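Local coordinates for protein ecdysteroid-phosphate phosphatase (Bombyx mori, PDB 3C7T) that dephosphorylates ecdysteroid 22-phosphates, such as ecdysone 22-phosphate, to release the active hormones, and also acts as a protein tyrosine phosphatase, at residues 99-102 against 103-106; 224-227 against 228-231; 254-257 against 258-262. All coordinates share one frame; numbering follows the deposited sequence.

Contact 1 of 3, residues 99-102 against 103-106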
# COMPACT_ATOMS: atom_id res chain seq x y z
N GLY A 99 9.12 -9.74 -2.32
CA GLY A 99 8.65 -8.74 -1.34
C GLY A 99 8.66 -9.31 0.07
O GLY A 99 9.12 -8.67 1.01
N PHE A 100 8.21 -10.56 0.21
CA PHE A 100 8.20 -11.21 1.51
C PHE A 100 9.63 -11.25 2.10
O PHE A 100 9.89 -10.86 3.25
CB PHE A 100 7.61 -12.62 1.38
CG PHE A 100 7.72 -13.44 2.62
CD1 PHE A 100 6.83 -13.25 3.68
CD2 PHE A 100 8.70 -14.44 2.73
CE1 PHE A 100 6.93 -14.00 4.83
CE2 PHE A 100 8.80 -15.20 3.89
CZ PHE A 100 7.91 -14.97 4.94
N LEU A 101 10.57 -11.73 1.28
CA LEU A 101 11.98 -11.81 1.70
C LEU A 101 12.59 -10.45 1.99
O LEU A 101 13.45 -10.33 2.88
CB LEU A 101 12.81 -12.58 0.64
CG LEU A 101 12.50 -14.07 0.51
CD1 LEU A 101 13.24 -14.68 -0.70
CD2 LEU A 101 12.85 -14.84 1.77
N ASP A 102 12.16 -9.43 1.26
CA ASP A 102 12.63 -8.06 1.51
C ASP A 102 12.16 -7.58 2.90
O ASP A 102 12.92 -6.99 3.66
CB ASP A 102 12.13 -7.09 0.44
CG ASP A 102 12.80 -7.28 -0.92
OD1 ASP A 102 13.86 -7.94 -1.02
OD2 ASP A 102 12.25 -6.76 -1.92
N GLY A 103 10.89 -7.84 3.22
CA GLY A 103 10.32 -7.43 4.51
C GLY A 103 10.99 -8.18 5.65
O GLY A 103 11.30 -7.60 6.73
N LEU A 104 11.22 -9.47 5.42
CA LEU A 104 11.90 -10.37 6.35
C LEU A 104 13.38 -10.01 6.60
O LEU A 104 13.95 -10.38 7.62
CB LEU A 104 11.79 -11.81 5.84
CG LEU A 104 12.17 -13.00 6.72
CD1 LEU A 104 11.41 -12.98 8.06
CD2 LEU A 104 11.96 -14.32 6.00
N ARG A 105 13.98 -9.26 5.68
CA ARG A 105 15.42 -9.05 5.65
C ARG A 105 16.16 -10.39 5.70
O ARG A 105 17.16 -10.54 6.41
CB ARG A 105 15.86 -8.11 6.78
CG ARG A 105 15.36 -6.70 6.57
CD ARG A 105 15.73 -5.76 7.72
NE ARG A 105 15.09 -4.45 7.51
CZ ARG A 105 15.31 -3.36 8.25
NH1 ARG A 105 16.15 -3.38 9.29
NH2 ARG A 105 14.67 -2.24 7.97
N ALA A 106 15.67 -11.35 4.93
CA ALA A 106 16.28 -12.66 4.83
C ALA A 106 17.70 -12.51 4.28
O ALA A 106 18.00 -11.53 3.56
CB ALA A 106 15.46 -13.56 3.93
O HOH W 1 12.86 -4.56 4.98

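Contact 2 of 3, residues 224-227 against 228-231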
# COMPACT_ATOMS: atom_id res chain seq x y z
N LYS A 224 -12.45 -16.09 -2.55
CA LYS A 224 -11.01 -16.32 -2.42
C LYS A 224 -10.51 -15.64 -1.17
O LYS A 224 -10.99 -14.56 -0.81
CB LYS A 224 -10.24 -15.75 -3.61
CG LYS A 224 -10.36 -16.55 -4.87
CD LYS A 224 -9.54 -15.96 -6.03
CE LYS A 224 -9.52 -16.96 -7.20
NZ LYS A 224 -8.99 -16.53 -8.51
N VAL A 225 -9.53 -16.27 -0.53
CA VAL A 225 -8.82 -15.62 0.58
C VAL A 225 -8.22 -14.29 0.07
O VAL A 225 -7.92 -14.17 -1.13
CB VAL A 225 -7.75 -16.54 1.20
CG1 VAL A 225 -8.40 -17.85 1.72
CG2 VAL A 225 -6.64 -16.84 0.21
N PRO A 226 -8.08 -13.29 0.96
CA PRO A 226 -7.55 -11.98 0.56
C PRO A 226 -6.12 -12.00 0.01
O PRO A 226 -5.39 -12.96 0.21
CB PRO A 226 -7.58 -11.20 1.87
CG PRO A 226 -8.63 -11.90 2.71
CD PRO A 226 -8.45 -13.32 2.38
N TYR A 227 -5.73 -10.93 -0.67
CA TYR A 227 -4.34 -10.83 -1.13
C TYR A 227 -3.39 -10.96 0.05
O TYR A 227 -3.65 -10.38 1.12
CB TYR A 227 -4.11 -9.48 -1.77
CG TYR A 227 -4.76 -9.24 -3.12
CD1 TYR A 227 -4.59 -10.14 -4.18
CD2 TYR A 227 -5.45 -8.05 -3.37
CE1 TYR A 227 -5.13 -9.88 -5.43
CE2 TYR A 227 -5.99 -7.77 -4.64
CZ TYR A 227 -5.83 -8.71 -5.66
OH TYR A 227 -6.33 -8.45 -6.92
N CYS A 228 -2.31 -11.72 -0.15
CA CYS A 228 -1.34 -12.03 0.92
C CYS A 228 -1.98 -12.60 2.21
O CYS A 228 -1.43 -12.45 3.27
CB CYS A 228 -0.46 -10.81 1.21
SG CYS A 228 0.71 -10.45 -0.15
N ALA A 229 -3.13 -13.26 2.08
CA ALA A 229 -3.65 -14.09 3.18
C ALA A 229 -2.59 -15.13 3.56
O ALA A 229 -2.00 -15.78 2.70
CB ALA A 229 -4.91 -14.76 2.78
N LEU A 230 -2.37 -15.26 4.86
CA LEU A 230 -1.32 -16.12 5.38
C LEU A 230 -1.94 -17.23 6.21
O LEU A 230 -2.74 -17.00 7.13
CB LEU A 230 -0.35 -15.30 6.25
CG LEU A 230 0.82 -16.07 6.87
CD1 LEU A 230 1.86 -16.55 5.85
CD2 LEU A 230 1.51 -15.22 7.95
N GLY A 231 -1.59 -18.46 5.83
CA GLY A 231 -2.00 -19.63 6.57
C GLY A 231 -0.79 -20.25 7.24
O GLY A 231 0.34 -20.14 6.72

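Contact 3 of 3, residues 254-257 against 258-262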
# COMPACT_ATOMS: atom_id res chain seq x y z
N GLY A 254 -9.41 5.47 -5.65
CA GLY A 254 -9.56 5.69 -7.07
C GLY A 254 -8.54 6.65 -7.63
O GLY A 254 -7.69 7.21 -6.90
N ARG A 255 -8.62 6.84 -8.95
CA ARG A 255 -7.63 7.60 -9.69
C ARG A 255 -8.12 9.05 -9.87
O ARG A 255 -9.21 9.28 -10.38
CB ARG A 255 -7.40 6.88 -11.03
CG ARG A 255 -6.12 7.18 -11.70
CD ARG A 255 -5.82 6.10 -12.78
NE ARG A 255 -4.64 6.41 -13.58
CZ ARG A 255 -4.65 7.10 -14.71
NH1 ARG A 255 -5.78 7.56 -15.21
NH2 ARG A 255 -3.52 7.33 -15.37
N PHE A 256 -7.31 10.01 -9.44
CA PHE A 256 -7.67 11.42 -9.52
C PHE A 256 -7.45 11.97 -10.94
O PHE A 256 -6.45 11.61 -11.59
CB PHE A 256 -6.84 12.25 -8.54
CG PHE A 256 -7.14 13.71 -8.56
CD1 PHE A 256 -8.44 14.16 -8.35
CD2 PHE A 256 -6.14 14.64 -8.76
CE1 PHE A 256 -8.73 15.48 -8.35
CE2 PHE A 256 -6.42 15.98 -8.75
CZ PHE A 256 -7.71 16.42 -8.57
N ASP A 257 -8.35 12.84 -11.40
CA ASP A 257 -8.18 13.51 -12.72
C ASP A 257 -8.06 15.02 -12.47
O ASP A 257 -9.05 15.70 -12.16
CB ASP A 257 -9.37 13.19 -13.64
CG ASP A 257 -9.27 13.88 -15.02
OD1 ASP A 257 -8.29 14.61 -15.31
OD2 ASP A 257 -10.21 13.67 -15.84
N TRP A 258 -6.84 15.54 -12.56
CA TRP A 258 -6.57 16.93 -12.17
C TRP A 258 -7.42 17.95 -12.92
O TRP A 258 -7.63 19.08 -12.45
CB TRP A 258 -5.08 17.27 -12.34
CG TRP A 258 -4.61 17.24 -13.77
CD1 TRP A 258 -4.07 16.18 -14.43
CD2 TRP A 258 -4.61 18.34 -14.70
NE1 TRP A 258 -3.75 16.53 -15.72
CE2 TRP A 258 -4.08 17.85 -15.91
CE3 TRP A 258 -5.03 19.68 -14.63
CZ2 TRP A 258 -3.94 18.66 -17.06
CZ3 TRP A 258 -4.89 20.50 -15.79
CH2 TRP A 258 -4.34 19.98 -16.98
N ARG A 259 -7.90 17.55 -14.10
CA ARG A 259 -8.69 18.45 -14.97
C ARG A 259 -10.02 18.89 -14.33
O ARG A 259 -10.62 19.89 -14.76
CB ARG A 259 -8.90 17.82 -16.35
CG ARG A 259 -7.56 17.46 -17.01
CD ARG A 259 -7.69 16.68 -18.32
NE ARG A 259 -6.36 16.20 -18.76
CZ ARG A 259 -5.52 16.87 -19.56
NH1 ARG A 259 -5.85 18.06 -20.04
NH2 ARG A 259 -4.34 16.34 -19.87
N ILE A 260 -10.48 18.18 -13.31
CA ILE A 260 -11.69 18.64 -12.59
C ILE A 260 -11.41 19.93 -11.80
O ILE A 260 -12.35 20.63 -11.36
CB ILE A 260 -12.27 17.55 -11.66
CG1 ILE A 260 -11.35 17.28 -10.47
CG2 ILE A 260 -12.57 16.27 -12.46
CD1 ILE A 260 -11.84 17.85 -9.17
N LEU A 261 -10.13 20.25 -11.60
CA LEU A 261 -9.76 21.47 -10.91
C LEU A 261 -9.98 22.72 -11.75
O LEU A 261 -10.07 23.82 -11.22
CB LEU A 261 -8.31 21.41 -10.41
CG LEU A 261 -8.03 20.36 -9.33
CD1 LEU A 261 -6.54 20.31 -9.05
CD2 LEU A 261 -8.80 20.67 -8.05
N ILE A 262 -10.06 22.55 -13.07
CA ILE A 262 -10.28 23.71 -13.94
C ILE A 262 -11.76 23.93 -14.26
O ILE A 262 -12.48 24.56 -13.48
CB ILE A 262 -9.40 23.69 -15.21
CG1 ILE A 262 -9.25 22.27 -15.75
CG2 ILE A 262 -8.04 24.26 -14.89
CD1 ILE A 262 -8.27 22.10 -16.89
O HOH W 2 -4.54 13.67 -12.22

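Contact 1 of 3, residues 99-102 against 103-106
Leu104 packs back against Phe100 and Leu101 at the C-terminal end of a helix. Leu104 CB lies 3.3 Å from Phe100 O and 3.7 Å from Leu101 O, against the backbone of the preceding turn. CG then stands opposite the backbone N (chi1 -169°), which places CD2 beside the Phe100 ring. Leu104 CD2 lies 3.9 Å from Phe100 CE2, approaching the ring obliquely. Leu104 CD2 is also 4.4 Å from Leu101 CD2, a looser contact. The two side chains of Phe100 and Leu104 run side by side and point the same way. The backbone bond from Leu104 N to Phe100 O, 2.9 Å long, is still helical.

The next residues close the helix with a Schellman motif. Arg105 has positive phi (52°). Ala106 N bonds to Leu101 O at 3.2 Å, while the bond from Arg105 N to Asp102 O is weak. Leu101 CD2 meets Ala106 CB at 3.6 Å, the apolar contact that often accompanies this motif. One water donates to Asp102 O and is weakly held by Arg105 NE.

Helix 91-104 belongs to a beta-alpha-beta unit between the parallel strands 84-87 and 112-114. Phe100 rests on Val71 and Met75 of helix 62-77, and Leu104 rests on Met75. Arg76 of the same helix bonds to Gly103 O.

Contact 2 of 3, residues 224-227 against 228-231
Val225 touches Ala229 across a tight turn. Lys224, the residue before it, takes no part in the turn; its NZ donates a hydrogen bond to the bound tungstate. This tungstate occupies the phosphatase active site. Val225 CB is 3.7 Å from Ala229 CB. Val225 CG2 sits between the backbone N and the carbonyl carbon, and that rotation also brings it to 3.7 Å from Ala229 CB. Val225 O accepts a weak hydrogen bond from Arg11 NH1.

Pro226 opens a type II beta turn that ends at Ala229. Pro226 CD is 3.8 Å from Ala229 CB, so this methyl packs on both Val225 and Pro226. Pro226 O accepts the closing bond from Ala229 N at 2.9 Å. The donor lies well above the carbonyl plane (48° out of it).

Tyr227 and Cys228 are the central residues of the turn, and Cys228 adopts the positive phi (52°) of its third position. The Tyr227 side chain leaves the turn and packs on Arg11, Glu14 and Gln67. It is about 4 Å from the side chain of His12, which forms the phosphohistidine intermediate. On the second subunit, Phe256 packs against Val225 and Ala229.

The turn leads into strand 230-235, which runs antiparallel to strand 5-11. Backbone bonds join Cys228 to His12, Ala229 to Arg11 and Gly231 to Ala9. Cys228 faces helix 62-77 at Ala68 and Val71, and Ala229 packs on Leu196 of helix 193-204.

Contact 3 of 3, residues 254-257 against 258-262
Asp257 receives two backbone N-H groups of the turn that follows it. Asp257 O accepts Ile260 N at 3.1 Å, in a nearly straight bond (172° at the hydrogen). Asp257 OD1, on the carboxylate, accepts Arg259 N at 3.2 Å. That donor approaches from above the carboxylate plane, 54° out of it. The side-chain bond to the residue two places on makes an Asx turn. Water 2 adds a bridge: it donates to Phe256 O at 2.9 Å and accepts from Trp258 N at 3.0 Å.

The extended chain of Arg259 runs past the aspartate, with CB, CG and CD close to Asp257 OD1. Arg259 NE remains 4.3 Å from Asp257 OD1, beyond a salt bridge. The guanidinium instead lies with one face over Trp258 CZ2, and Arg259 CG stands above the centre of the indole.

The bond to Ile260 starts a short 3-10 segment, 258-261. It is continued by bonds from Leu261 N to Trp258 O and from Ile262 N to Arg259 O.

The Phe256 ring lies along the 3-10 segment, touching Trp258, Ile260 and Leu261. Trp258 N lies over one face of the ring, near the rim, and Phe256 CE2 is 3.6 Å from Trp258 CA. Phe256 CE1 meets Ile260 CG1 at 3.8 Å. Leu261 CG comes in at the ring edge, 4.0 Å from Phe256 CZ. With an alanine here, Ile260 and Leu261 would probably lose their shared aromatic partner and a gap would open beside Trp258. Arg220 of the second subunit donates to Ile260 O.

Overall arrangement
The contacts follow one another along the phosphoglycerate mutase-like, histidine phosphatase domain of the protein. Contact 1 ends helix 91-104, and contact 2 leads into strand 230-235 of the central mixed sheet. Their centres are about 18 Å apart and their nearest atoms about 6 Å. Helix 62-77 lies against both, and its Val71 touches Phe100 and Cys228. Contact 3 lies in the C-terminal tail, about 36 Å from contact 1 and about 33 Å from contact 2, centre to centre. Within one chain it is remote from the active site. In the homodimer, however, the tail of one subunit reaches the active-site loop, contact 2, of the other.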